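Local coordinates for discoidin-2 (Dictyostelium discoideum, PDB 2VM9), which binds galactose and N-acetylgalactosamine as a trimeric, calcium-containing lectin, and may take part in spore formation and in building the spore coat, at residues G6-A12 with W149-P155; D85-T89 with N142-L147; R94-N99 with I129-I134; E168-G172 with D232-I236; H188-P192 with D249-V253. All coordinates share one frame; numbering follows the deposited sequence. Where two conformers were deposited one is given.

Contact 1: G6-A12 with W149-P155; sequences GSVSCLA and WELYALP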
# COMPACT_ATOMS: atom_id res chain seq x y z
N GLY A 6 2.95 12.39 -18.25
CA GLY A 6 3.33 11.09 -17.62
C GLY A 6 3.94 11.20 -16.23
O GLY A 6 4.79 10.38 -15.84
N SER A 7 3.58 12.23 -15.49
CA SER A 7 3.81 12.20 -14.05
C SER A 7 2.41 12.31 -13.46
O SER A 7 1.46 12.64 -14.17
CB SER A 7 4.74 13.33 -13.60
OG SER A 7 4.17 14.59 -13.86
N VAL A 8 2.28 12.01 -12.18
CA VAL A 8 0.98 12.08 -11.51
C VAL A 8 0.90 13.40 -10.74
O VAL A 8 1.81 13.71 -9.98
CB VAL A 8 0.86 10.91 -10.50
CG1 VAL A 8 -0.35 11.07 -9.55
CG2 VAL A 8 0.83 9.57 -11.26
N SER A 9 -0.20 14.14 -10.91
CA SER A 9 -0.51 15.34 -10.13
C SER A 9 -1.16 14.85 -8.83
O SER A 9 -2.32 14.47 -8.83
CB SER A 9 -1.49 16.24 -10.91
OG SER A 9 -0.90 16.66 -12.14
N CYS A 10 -0.38 14.82 -7.75
CA CYS A 10 -0.82 14.16 -6.52
C CYS A 10 -2.05 14.79 -5.89
O CYS A 10 -2.98 14.08 -5.53
CB CYS A 10 0.31 14.10 -5.51
SG CYS A 10 1.65 13.05 -6.07
N LEU A 11 -2.04 16.12 -5.72
CA LEU A 11 -3.18 16.79 -5.07
C LEU A 11 -4.42 16.72 -5.96
O LEU A 11 -5.52 16.51 -5.46
CB LEU A 11 -2.85 18.24 -4.74
CG LEU A 11 -1.66 18.55 -3.83
CD1 LEU A 11 -1.86 20.00 -3.31
CD2 LEU A 11 -1.37 17.57 -2.71
N ALA A 12 -4.24 16.86 -7.28
CA ALA A 12 -5.38 16.85 -8.21
C ALA A 12 -6.10 15.51 -8.09
O ALA A 12 -7.32 15.45 -8.18
CB ALA A 12 -4.95 17.10 -9.66
N TRP A 149 -0.18 25.01 -4.95
CA TRP A 149 0.92 24.12 -5.30
C TRP A 149 0.43 22.78 -5.80
O TRP A 149 -0.76 22.44 -5.65
CB TRP A 149 1.89 23.92 -4.12
CG TRP A 149 1.32 23.18 -2.94
CD1 TRP A 149 0.02 23.22 -2.46
CD2 TRP A 149 2.03 22.28 -2.09
NE1 TRP A 149 -0.09 22.38 -1.35
CE2 TRP A 149 1.14 21.83 -1.09
CE3 TRP A 149 3.37 21.85 -2.06
CZ2 TRP A 149 1.53 20.92 -0.09
CZ3 TRP A 149 3.75 20.97 -1.07
CH2 TRP A 149 2.84 20.52 -0.09
N GLU A 150 1.36 22.05 -6.41
CA GLU A 150 1.12 20.68 -6.80
C GLU A 150 2.43 19.93 -6.67
O GLU A 150 3.53 20.51 -6.76
CB GLU A 150 0.58 20.62 -8.23
CG GLU A 150 0.27 19.19 -8.77
CD GLU A 150 -0.73 18.43 -7.88
OE1 GLU A 150 -1.89 18.30 -8.29
OE2 GLU A 150 -0.33 17.95 -6.80
N LEU A 151 2.31 18.64 -6.39
CA LEU A 151 3.46 17.76 -6.26
C LEU A 151 3.29 16.70 -7.31
O LEU A 151 2.21 16.10 -7.40
CB LEU A 151 3.41 17.10 -4.88
CG LEU A 151 3.86 17.99 -3.72
CD1 LEU A 151 3.40 17.40 -2.40
CD2 LEU A 151 5.41 18.22 -3.75
N TYR A 152 4.36 16.46 -8.08
CA TYR A 152 4.33 15.51 -9.21
C TYR A 152 5.18 14.29 -8.87
O TYR A 152 6.30 14.44 -8.40
CB TYR A 152 4.84 16.16 -10.50
CG TYR A 152 3.98 17.32 -10.88
CD1 TYR A 152 2.82 17.13 -11.63
CD2 TYR A 152 4.30 18.61 -10.43
CE1 TYR A 152 2.00 18.17 -11.95
CE2 TYR A 152 3.47 19.69 -10.74
CZ TYR A 152 2.34 19.46 -11.53
OH TYR A 152 1.49 20.46 -11.85
N ALA A 153 4.61 13.11 -9.08
CA ALA A 153 5.31 11.87 -8.72
C ALA A 153 5.30 10.91 -9.91
O ALA A 153 4.46 11.01 -10.80
CB ALA A 153 4.63 11.20 -7.49
N LEU A 154 6.24 9.97 -9.92
CA LEU A 154 6.17 8.91 -10.92
C LEU A 154 4.89 8.11 -10.75
O LEU A 154 4.47 7.88 -9.63
CB LEU A 154 7.35 7.95 -10.78
CG LEU A 154 8.72 8.56 -11.07
CD1 LEU A 154 9.80 7.49 -10.83
CD2 LEU A 154 8.75 9.09 -12.51
N PRO A 155 4.29 7.65 -11.85
CA PRO A 155 3.14 6.73 -11.70
C PRO A 155 3.57 5.44 -11.04
O PRO A 155 4.76 5.06 -11.11
CB PRO A 155 2.73 6.40 -13.16
CG PRO A 155 3.41 7.34 -13.98
CD PRO A 155 4.59 7.95 -13.25
O HOH W 1 -1.05 19.77 -12.55
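The carboxylate of Glu150 fills the hollow made where segment 6-12 bends at Cys10-Ala12, and its two oxygens divide the backbone N-H groups there. OE2 takes Leu11 N at 2.7 Å and OE1 takes Ala12 N at 2.9 Å, each through the syn lone pair, while the anti lone pair of OE2 receives Glu150's own neighbour, Leu151 N. Three bonds thus fix the rotation of a buried acid, whose negative charge these N-H groups would probably favour. The chain bends at chi2 (57°); CG lies 3.4 Å above the plane of the Tyr152 ring, toward its rim, and OE1 comes 3.4 Å from Ser9 CB. Before Cys10, strand 8-9 pairs antiparallel with strand 146-153 in the discoidin-type beta-sandwich. Val8 and Ala153 form the hydrogen-bonded pair, Ser9 and Tyr152 the non-hydrogen-bonded one, and Cys10 N prolongs the ladder to Leu151 O at 2.9 Å. On the face of Val8 and Ala153, Val8 CG2 rests against Pro155 and Cys10 SG lies 3.8 Å from Ala153 CB; Leu11 CD1 reaches Trp149 NE1 at 3.6 Å, crossing near a right angle. On the Tyr152 face, Ser7 OG and Ser9 OG border the ring obliquely, and in one deposited conformer of Ser9 a water joins its OG to Tyr152 OH. Ala12 O accepts a hydrogen bond from Arg19 NH2 of the second subunit.

Contact 2: D85-T89 with N142-L147; sequences DQWVT and NNHISL
Asn142 lays its side chain over one face of the Trp87 indole. Its CB sits 3.6 Å from the centroid of the five-membered ring and 21° off the normal, a CH-pi contact, while OD1 stands 3.0 Å above the ring plane, displaced toward the rim near CZ2 and CE2. The amide is tilted 43° to the indole, so this is an inclined cover and not a parallel stack. Trp87 reaches it with CG between its backbone N and carbonyl carbon (chi1 49°), and Asn142 with CG trans to its own N. The overlap goes with a backbone pairing: Trp87 and Asn142 are an antiparallel hydrogen-bonded pair, with Asn142 N to Trp87 O at 2.8 Å and Trp87 N to Asn142 O at 3.2 Å. The pair joins strands 87-96 and 133-142 of the beta-sandwich where the latter ends and the chain turns through Asn143-Ile145 into strand 146-153. Asn143, in the turn, gives its ND2 to Asp85 O at 2.9 Å in a nearly straight bond, with that oxygen close to the amide plane. Gln86 runs extended alongside His144, the amide carbon CD 3.4 Å from His144 CB, and OE1 accepts Ser146 OG at 2.6 Å, the donor tilted from the carbonyl plane. OE1 also receives Arg81, and His144 NE2 bonds to Ser54. Beyond this polar end, Val88 CG2 touches Leu147 CD2 at 4.0 Å and also meets Ile145 CG2, with Pro138 packing on all three residues.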
# COMPACT_ATOMS: atom_id res chain seq x y z
N ASP A 85 -2.98 40.04 -3.52
CA ASP A 85 -1.56 40.15 -3.84
C ASP A 85 -0.70 39.56 -2.72
O ASP A 85 -0.03 40.29 -1.99
CB ASP A 85 -1.19 41.62 -4.07
CG ASP A 85 -1.77 42.19 -5.34
OD1 ASP A 85 -2.23 41.43 -6.23
OD2 ASP A 85 -1.70 43.41 -5.49
N GLN A 86 -0.74 38.24 -2.60
CA GLN A 86 0.06 37.53 -1.59
C GLN A 86 0.67 36.35 -2.28
O GLN A 86 -0.00 35.68 -3.08
CB GLN A 86 -0.84 37.01 -0.47
CG GLN A 86 -1.55 38.12 0.28
CD GLN A 86 -2.70 37.62 1.14
OE1 GLN A 86 -3.01 36.41 1.19
NE2 GLN A 86 -3.33 38.55 1.83
N TRP A 87 1.94 36.07 -1.98
CA TRP A 87 2.62 34.93 -2.59
C TRP A 87 3.90 34.62 -1.82
O TRP A 87 4.50 35.50 -1.19
CB TRP A 87 2.93 35.15 -4.11
CG TRP A 87 3.61 36.46 -4.46
CD1 TRP A 87 4.96 36.74 -4.39
CD2 TRP A 87 2.98 37.63 -4.97
NE1 TRP A 87 5.20 38.02 -4.86
CE2 TRP A 87 4.00 38.59 -5.20
CE3 TRP A 87 1.63 37.96 -5.27
CZ2 TRP A 87 3.71 39.89 -5.69
CZ3 TRP A 87 1.35 39.24 -5.79
CH2 TRP A 87 2.40 40.18 -5.99
N VAL A 88 4.30 33.35 -1.84
CA VAL A 88 5.56 32.97 -1.22
C VAL A 88 6.69 33.22 -2.21
O VAL A 88 6.63 32.73 -3.33
CB VAL A 88 5.50 31.51 -0.75
CG1 VAL A 88 6.88 31.00 -0.32
CG2 VAL A 88 4.45 31.41 0.38
N THR A 89 7.71 33.96 -1.78
CA THR A 89 8.80 34.34 -2.68
C THR A 89 9.99 33.38 -2.60
O THR A 89 10.83 33.34 -3.51
CB THR A 89 9.28 35.78 -2.39
OG1 THR A 89 9.55 35.88 -0.98
CG2 THR A 89 8.22 36.81 -2.80
N ASN A 142 5.55 37.82 -0.05
CA ASN A 142 5.00 39.14 -0.34
C ASN A 142 3.65 39.21 0.34
O ASN A 142 2.74 38.47 -0.03
CB ASN A 142 4.81 39.38 -1.84
CG ASN A 142 4.12 40.71 -2.10
OD1 ASN A 142 3.24 40.74 -2.89
ND2 ASN A 142 4.58 41.76 -1.57
N ASN A 143 3.55 40.11 1.32
CA ASN A 143 2.30 40.40 2.04
C ASN A 143 1.78 39.33 3.02
O ASN A 143 1.39 39.65 4.13
CB ASN A 143 1.18 40.83 1.08
CG ASN A 143 1.39 42.27 0.60
OD1 ASN A 143 1.96 43.05 1.33
ND2 ASN A 143 0.95 42.60 -0.62
N HIS A 144 1.76 38.08 2.58
CA HIS A 144 1.29 37.00 3.46
C HIS A 144 1.81 35.68 2.94
O HIS A 144 2.07 35.55 1.75
CB HIS A 144 -0.25 36.96 3.46
CG HIS A 144 -0.82 36.33 4.69
ND1 HIS A 144 -1.16 37.06 5.80
CD2 HIS A 144 -1.08 35.03 4.99
CE1 HIS A 144 -1.63 36.25 6.74
NE2 HIS A 144 -1.57 35.01 6.27
N ILE A 145 1.93 34.69 3.83
CA ILE A 145 2.28 33.35 3.42
C ILE A 145 1.00 32.73 2.83
O ILE A 145 0.14 32.24 3.56
CB ILE A 145 2.81 32.53 4.59
CG1 ILE A 145 4.12 33.16 5.10
CG2 ILE A 145 3.02 31.06 4.16
CD1 ILE A 145 4.59 32.57 6.46
N SER A 146 0.88 32.82 1.52
CA SER A 146 -0.27 32.31 0.79
C SER A 146 0.27 31.62 -0.46
O SER A 146 1.12 32.17 -1.18
CB SER A 146 -1.23 33.45 0.39
OG SER A 146 -1.73 34.15 1.53
N LEU A 147 -0.22 30.41 -0.74
CA LEU A 147 0.28 29.73 -1.92
C LEU A 147 -0.71 28.70 -2.42
O LEU A 147 -1.63 28.26 -1.69
CB LEU A 147 1.64 29.05 -1.67
CG LEU A 147 1.60 27.86 -0.69
CD1 LEU A 147 1.27 26.55 -1.39
CD2 LEU A 147 2.92 27.71 0.06

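Contact 3: R94-N99 with I129-I134; sequences RYTLDN and IKARSI
Arg132 meets segment 94-99 along nearly its whole length. CB lies 3.4 Å from Asn99 OD1; CG turns to Leu97 O at 3.3 Å; CD touches both oxygens, Asn99 OD1 at 3.2 Å. With the chain extended from CG to NE, NH1 arrives at Leu97 O, 2.8 Å away with an N-H...O angle of 160°. That oxygen is in the guanidinium plane, although the donor stands above the plane of the carbonyl, 37° out of it. NE is taken by Asp68 O, so two backbone oxygens hold the group's rotation. At the backbone, Arg132 and Ser133 both face Thr96, whose O accepts N-H from each: a classic beta bulge, placed where the chain turns its corner. Ser133 O in return receives Thr96 N at 3.0 Å. Asn99 adds ND2 to Ser133 OG, also at 3.0 Å, with the oxygen near the amide plane; both side chains have further bonds to Asn13 of the third subunit. On the far side of the bulge, Ile129 CG2 sits over the centre of the Tyr95 ring, 3.5 Å from its centroid and 9° off the normal, a CH-pi contact, while Ala131 CB lies near Tyr95 CB and Leu97 CD2 leans on Lys130 CE. The corner at Arg132 thus passes the chain from strand 121-131, paired with strand 70-79 in one sheet of the sandwich, to strand 133-142, which lies beside 87-96 in the other, with the third subunit packed against Thr96, Leu97, Asn99 and Arg132.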
# COMPACT_ATOMS: atom_id res chain seq x y z
N ARG A 94 11.50 19.90 3.06
CA ARG A 94 11.94 18.82 3.93
C ARG A 94 11.19 17.57 3.50
O ARG A 94 10.08 17.65 2.96
CB ARG A 94 11.58 19.13 5.39
CG ARG A 94 11.91 20.53 5.85
CD ARG A 94 11.77 20.63 7.36
NE ARG A 94 12.84 19.88 8.03
CZ ARG A 94 12.66 18.96 8.98
NH1 ARG A 94 11.44 18.64 9.42
NH2 ARG A 94 13.73 18.38 9.49
N TYR A 95 11.77 16.41 3.76
CA TYR A 95 11.04 15.18 3.48
C TYR A 95 11.51 14.06 4.37
O TYR A 95 12.53 14.18 5.05
CB TYR A 95 11.12 14.80 2.00
CG TYR A 95 12.51 14.52 1.52
CD1 TYR A 95 13.04 13.23 1.61
CD2 TYR A 95 13.30 15.53 0.97
CE1 TYR A 95 14.32 12.96 1.15
CE2 TYR A 95 14.60 15.27 0.52
CZ TYR A 95 15.08 13.98 0.61
OH TYR A 95 16.36 13.72 0.18
N THR A 96 10.74 12.98 4.33
CA THR A 96 11.05 11.79 5.10
C THR A 96 10.61 10.56 4.34
O THR A 96 9.54 10.51 3.72
CB THR A 96 10.37 11.80 6.52
OG1 THR A 96 10.77 10.63 7.26
CG2 THR A 96 8.82 11.86 6.38
N LEU A 97 11.47 9.56 4.39
CA LEU A 97 11.11 8.26 3.82
C LEU A 97 10.46 7.36 4.90
O LEU A 97 9.44 6.71 4.62
CB LEU A 97 12.33 7.59 3.18
CG LEU A 97 12.10 6.21 2.55
CD1 LEU A 97 11.00 6.21 1.47
CD2 LEU A 97 13.43 5.67 2.00
N ASP A 98 11.00 7.36 6.11
CA ASP A 98 10.49 6.45 7.16
C ASP A 98 9.48 7.09 8.12
O ASP A 98 8.96 6.41 9.04
CB ASP A 98 11.64 5.83 7.96
CG ASP A 98 12.51 6.87 8.65
OD1 ASP A 98 12.11 8.06 8.79
OD2 ASP A 98 13.63 6.50 9.08
N ASN A 99 9.18 8.37 7.93
CA ASN A 99 8.27 9.12 8.82
C ASN A 99 8.76 9.25 10.27
O ASN A 99 7.98 9.50 11.18
CB ASN A 99 6.85 8.56 8.77
CG ASN A 99 6.22 8.73 7.40
OD1 ASN A 99 5.88 7.74 6.74
ND2 ASN A 99 6.07 9.97 6.97
N ILE A 129 12.93 12.84 -5.49
CA ILE A 129 12.92 12.71 -4.04
C ILE A 129 12.08 11.50 -3.70
O ILE A 129 10.92 11.43 -4.07
CB ILE A 129 12.31 13.96 -3.38
CG1 ILE A 129 13.21 15.18 -3.58
CG2 ILE A 129 12.06 13.71 -1.88
CD1 ILE A 129 12.55 16.47 -3.17
N LYS A 130 12.67 10.57 -2.96
CA LYS A 130 12.01 9.36 -2.53
C LYS A 130 11.51 9.60 -1.10
O LYS A 130 12.30 9.80 -0.17
CB LYS A 130 13.02 8.22 -2.57
CG LYS A 130 12.43 6.89 -2.29
CD LYS A 130 13.53 5.84 -2.38
CE LYS A 130 13.18 4.66 -1.56
NZ LYS A 130 14.30 3.65 -1.62
N ALA A 131 10.19 9.62 -0.94
CA ALA A 131 9.61 10.05 0.34
C ALA A 131 8.19 9.54 0.55
O ALA A 131 7.46 9.31 -0.41
CB ALA A 131 9.64 11.57 0.42
N ARG A 132 7.81 9.38 1.82
CA ARG A 132 6.42 9.16 2.20
C ARG A 132 5.75 10.49 2.49
O ARG A 132 4.62 10.67 2.10
CB ARG A 132 6.30 8.22 3.40
CG ARG A 132 6.56 6.76 3.02
CD ARG A 132 6.31 5.84 4.23
NE ARG A 132 6.29 4.45 3.77
CZ ARG A 132 7.36 3.68 3.62
NH1 ARG A 132 8.57 4.13 3.92
NH2 ARG A 132 7.21 2.42 3.19
N SER A 133 6.47 11.41 3.14
CA SER A 133 5.92 12.74 3.41
C SER A 133 6.90 13.82 3.01
O SER A 133 8.12 13.62 3.06
CB SER A 133 5.51 12.88 4.87
OG SER A 133 4.58 11.84 5.21
N ILE A 134 6.36 14.96 2.60
CA ILE A 134 7.20 16.06 2.15
C ILE A 134 6.56 17.34 2.67
O ILE A 134 5.33 17.38 2.81
CB ILE A 134 7.34 16.04 0.59
CG1 ILE A 134 8.32 17.10 0.10
CG2 ILE A 134 5.98 16.18 -0.08
CD1 ILE A 134 8.76 16.86 -1.35
O HOH W 2 15.41 11.08 -1.76

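Contact 4: E168-G172 with D232-I236; sequences EVSIG and DLTFI
Leu233 opens the contact by pressing CG and CD2 onto Val169 CG1, the nearest approach being 3.6 Å at CG. Its other methyl, CD1, lies over the centre of the Phe235 ring, 3.6 Å above the plane, and so backs that ring from within its own strand. Phe235 carries most of the meeting. Its opposite face receives Ile171 CG1, 3.7 Å from the centroid and 22° off the normal, offset toward CD1: a CH-pi contact that leaves the ring held between two aliphatic chains. At the ring edge, CZ comes 3.7 Å from Val169 O, which lies near the ring plane. Phe235 CG is trans to its carbonyl carbon (chi1 -68°), directing the ring toward segment 168-172. The two strands belong to the two facing three-stranded sheets of the H-type lectin domain, and their axes cross at -39° with a closest approach of 8.8 Å. Leu176 covers Ile171 and Phe235. The side chain of Ile171 lies about 8 Å from that of Asp209, a carbohydrate-binding residue. With no hydrogen bond between the segments, the sheets are joined mainly by apolar side chains, with the Val169 carbonyl at the ring edge, while backbone bonds run within each sheet.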
# COMPACT_ATOMS: atom_id res chain seq x y z
N GLU A 168 2.27 -25.95 -1.59
CA GLU A 168 3.13 -27.01 -2.12
C GLU A 168 2.26 -28.07 -2.75
O GLU A 168 1.08 -28.23 -2.41
CB GLU A 168 4.02 -27.59 -1.04
CG GLU A 168 3.34 -28.38 0.07
CD GLU A 168 4.36 -29.30 0.78
OE1 GLU A 168 5.23 -28.79 1.49
OE2 GLU A 168 4.29 -30.53 0.60
N VAL A 169 2.84 -28.81 -3.67
CA VAL A 169 2.10 -29.85 -4.36
C VAL A 169 3.09 -30.97 -4.73
O VAL A 169 4.20 -30.68 -5.15
CB VAL A 169 1.34 -29.27 -5.60
CG1 VAL A 169 2.26 -28.48 -6.52
CG2 VAL A 169 0.57 -30.35 -6.35
N SER A 170 2.65 -32.21 -4.59
CA SER A 170 3.49 -33.37 -4.92
C SER A 170 2.70 -34.33 -5.78
O SER A 170 1.47 -34.24 -5.87
CB SER A 170 3.89 -34.12 -3.64
OG SER A 170 4.60 -33.30 -2.72
N ILE A 171 3.40 -35.27 -6.42
CA ILE A 171 2.70 -36.34 -7.12
C ILE A 171 1.91 -37.15 -6.09
O ILE A 171 0.70 -37.35 -6.25
CB ILE A 171 3.68 -37.24 -7.89
CG1 ILE A 171 4.46 -36.41 -8.92
CG2 ILE A 171 2.90 -38.39 -8.59
CD1 ILE A 171 5.55 -37.17 -9.67
N GLY A 172 2.61 -37.62 -5.05
CA GLY A 172 1.94 -38.22 -3.91
C GLY A 172 1.56 -39.67 -4.11
O GLY A 172 0.96 -40.29 -3.22
N ASP A 232 -3.27 -26.10 -12.41
CA ASP A 232 -2.83 -27.50 -12.47
C ASP A 232 -1.31 -27.54 -12.46
O ASP A 232 -0.67 -26.84 -13.25
CB ASP A 232 -3.30 -28.15 -13.80
CG ASP A 232 -4.79 -28.41 -13.83
OD1 ASP A 232 -5.40 -28.68 -12.78
OD2 ASP A 232 -5.33 -28.41 -14.95
N LEU A 233 -0.75 -28.36 -11.58
CA LEU A 233 0.69 -28.66 -11.65
C LEU A 233 0.79 -29.93 -12.48
O LEU A 233 0.32 -31.00 -12.05
CB LEU A 233 1.24 -28.90 -10.25
CG LEU A 233 2.78 -28.77 -10.08
CD1 LEU A 233 3.55 -29.42 -11.22
CD2 LEU A 233 3.21 -27.34 -9.93
N THR A 234 1.34 -29.80 -13.68
CA THR A 234 1.53 -30.95 -14.53
C THR A 234 2.95 -31.45 -14.25
O THR A 234 3.91 -30.70 -14.44
CB THR A 234 1.33 -30.58 -16.00
OG1 THR A 234 -0.01 -30.09 -16.20
CG2 THR A 234 1.57 -31.82 -16.88
N PHE A 235 3.04 -32.70 -13.76
CA PHE A 235 4.33 -33.34 -13.49
C PHE A 235 4.64 -34.15 -14.72
O PHE A 235 3.77 -34.85 -15.24
CB PHE A 235 4.23 -34.25 -12.27
CG PHE A 235 4.02 -33.51 -10.98
CD1 PHE A 235 5.10 -33.23 -10.16
CD2 PHE A 235 2.74 -33.13 -10.57
CE1 PHE A 235 4.93 -32.57 -8.95
CE2 PHE A 235 2.54 -32.44 -9.36
CZ PHE A 235 3.64 -32.16 -8.54
N ILE A 236 5.89 -34.08 -15.17
CA ILE A 236 6.23 -34.65 -16.47
C ILE A 236 7.52 -35.46 -16.36
O ILE A 236 8.48 -35.00 -15.73
CB ILE A 236 6.47 -33.48 -17.46
CG1 ILE A 236 5.23 -32.57 -17.53
CG2 ILE A 236 6.92 -34.01 -18.83
CD1 ILE A 236 5.50 -31.25 -18.20

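Contact 5: H188-P192 with D249-V253; sequences HVKFP and DYVAV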
# COMPACT_ATOMS: atom_id res chain seq x y z
N HIS A 188 -4.40 -31.00 -9.37
CA HIS A 188 -5.08 -29.72 -9.32
C HIS A 188 -4.93 -29.10 -7.96
O HIS A 188 -5.11 -29.74 -6.92
CB HIS A 188 -6.55 -29.77 -9.73
CG HIS A 188 -7.17 -28.41 -9.76
ND1 HIS A 188 -6.98 -27.53 -10.81
CD2 HIS A 188 -7.93 -27.76 -8.85
CE1 HIS A 188 -7.62 -26.41 -10.55
NE2 HIS A 188 -8.20 -26.52 -9.37
N VAL A 189 -4.53 -27.83 -7.97
CA VAL A 189 -4.27 -27.06 -6.78
C VAL A 189 -5.36 -25.99 -6.67
O VAL A 189 -5.63 -25.27 -7.61
CB VAL A 189 -2.86 -26.42 -6.83
CG1 VAL A 189 -2.56 -25.63 -5.56
CG2 VAL A 189 -1.78 -27.52 -7.07
N LYS A 190 -5.99 -25.92 -5.51
CA LYS A 190 -6.96 -24.86 -5.25
C LYS A 190 -6.28 -23.85 -4.33
O LYS A 190 -5.69 -24.23 -3.32
CB LYS A 190 -8.21 -25.46 -4.58
CG LYS A 190 -9.34 -24.46 -4.38
CD LYS A 190 -10.53 -25.12 -3.65
CE LYS A 190 -11.03 -24.22 -2.51
NZ LYS A 190 -9.97 -23.97 -1.45
N PHE A 191 -6.33 -22.56 -4.69
CA PHE A 191 -5.73 -21.52 -3.86
C PHE A 191 -6.51 -21.44 -2.55
O PHE A 191 -7.72 -21.65 -2.56
CB PHE A 191 -5.76 -20.14 -4.55
CG PHE A 191 -4.98 -20.08 -5.84
CD1 PHE A 191 -3.65 -20.54 -5.90
CD2 PHE A 191 -5.55 -19.54 -6.99
CE1 PHE A 191 -2.93 -20.48 -7.11
CE2 PHE A 191 -4.84 -19.47 -8.21
CZ PHE A 191 -3.51 -19.95 -8.26
N PRO A 192 -5.83 -21.18 -1.43
CA PRO A 192 -6.60 -21.02 -0.18
C PRO A 192 -7.79 -20.06 -0.34
O PRO A 192 -8.88 -20.35 0.15
CB PRO A 192 -5.56 -20.46 0.79
CG PRO A 192 -4.25 -21.08 0.31
CD PRO A 192 -4.38 -21.03 -1.21
N ASP A 249 7.21 -26.23 -4.40
CA ASP A 249 6.54 -25.09 -3.77
C ASP A 249 6.07 -24.20 -4.91
O ASP A 249 6.75 -24.08 -5.95
CB ASP A 249 7.50 -24.32 -2.87
CG ASP A 249 7.49 -24.83 -1.43
OD1 ASP A 249 6.60 -25.65 -1.08
OD2 ASP A 249 8.39 -24.43 -0.66
N TYR A 250 4.93 -23.56 -4.74
CA TYR A 250 4.49 -22.57 -5.71
C TYR A 250 4.27 -21.21 -5.05
O TYR A 250 3.95 -21.13 -3.85
CB TYR A 250 3.23 -23.01 -6.45
CG TYR A 250 1.94 -22.89 -5.64
CD1 TYR A 250 1.26 -21.65 -5.54
CD2 TYR A 250 1.39 -24.00 -4.99
CE1 TYR A 250 0.08 -21.53 -4.80
CE2 TYR A 250 0.19 -23.89 -4.24
CZ TYR A 250 -0.45 -22.65 -4.17
OH TYR A 250 -1.62 -22.52 -3.44
N VAL A 251 4.43 -20.17 -5.86
CA VAL A 251 4.16 -18.79 -5.43
C VAL A 251 3.25 -18.21 -6.51
O VAL A 251 3.67 -18.06 -7.66
CB VAL A 251 5.46 -17.97 -5.25
CG1 VAL A 251 5.13 -16.51 -4.86
CG2 VAL A 251 6.39 -18.61 -4.17
N ALA A 252 1.98 -17.99 -6.16
CA ALA A 252 1.02 -17.41 -7.09
C ALA A 252 0.98 -15.92 -6.81
O ALA A 252 0.80 -15.51 -5.65
CB ALA A 252 -0.33 -18.02 -6.88
N VAL A 253 1.16 -15.12 -7.86
CA VAL A 253 1.27 -13.67 -7.71
C VAL A 253 0.21 -12.99 -8.57
O VAL A 253 0.12 -13.23 -9.77
CB VAL A 253 2.68 -13.13 -8.11
CG1 VAL A 253 2.76 -11.62 -7.86
CG2 VAL A 253 3.79 -13.86 -7.33
O HOH W 3 -2.58 -24.59 -2.10
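Val189 and Phe191 meet Tyr250 and Ala252 across the interior of the H-type lectin beta-sandwich, joining strand 183-190 and the residues just after it to strand 243-254 of the facing sheet. The CA atoms nearest across the segments are 8.5 Å apart for Phe191 and Ala252 and 9.9 Å for Val189 and Tyr250, too far for strand pairing, and no direct hydrogen bond links the two segments. Contacts of aliphatic groups with the two aromatic residues come first. Val189 CG1 reaches Tyr250 CE2 at 3.5 Å, the two side chains running antiparallel past one another. Ala252 CB, a short bump, touches Phe191 CE1 at 3.6 Å, and Pro192 CD comes head-on toward the Tyr250 hydroxyl, 3.8 Å from OH. Between the aromatic residues, the approach is made at the rim of Phe191: Tyr250 CE1 and OH both lie near the plane of that ring, with CE1 to CE1 3.9 Å, while Phe191 CE1 stands oblique to the tyrosine. Neither ring is stacked on the other; each has its edge-to-face partner elsewhere, Phe195 for Phe191 and Phe231 for Tyr250. The torsion of Tyr250, with CG between its N and carbonyl carbon (chi1 76°), sends the phenol from its own sheet to the end of strand 183-190. Polar contact is by water alone. One molecule in the plane of the Tyr250 ring lies 2.6 Å from its OH. The same water donates a weak bond to Lys190 O, 3.4 Å from the water oxygen.

Overall arrangement
Contacts 1, 2 and 3 lie in the N-terminal beta-sandwich, contacts 4 and 5 in the lectin-like domain. Contacts 1 and 2 use strand 146-153, with centres 23 Å apart, and contacts 2 and 3 share strand 87-96; Leu151 of contact 1 packs on Ile134 of contact 3. These three are partly buried and rich in backbone and side-chain hydrogen bonds, as suits strand pairing and turns. Contacts 4 and 5, with centres 11 Å apart, span the same two facing sheets: contact 4 is buried and almost entirely apolar, without a hydrogen bond between its segments, contact 5 nearer the surface with a water. Contacts 1, 3 and 5 adjoin other subunits; contacts 2 and 4 do not.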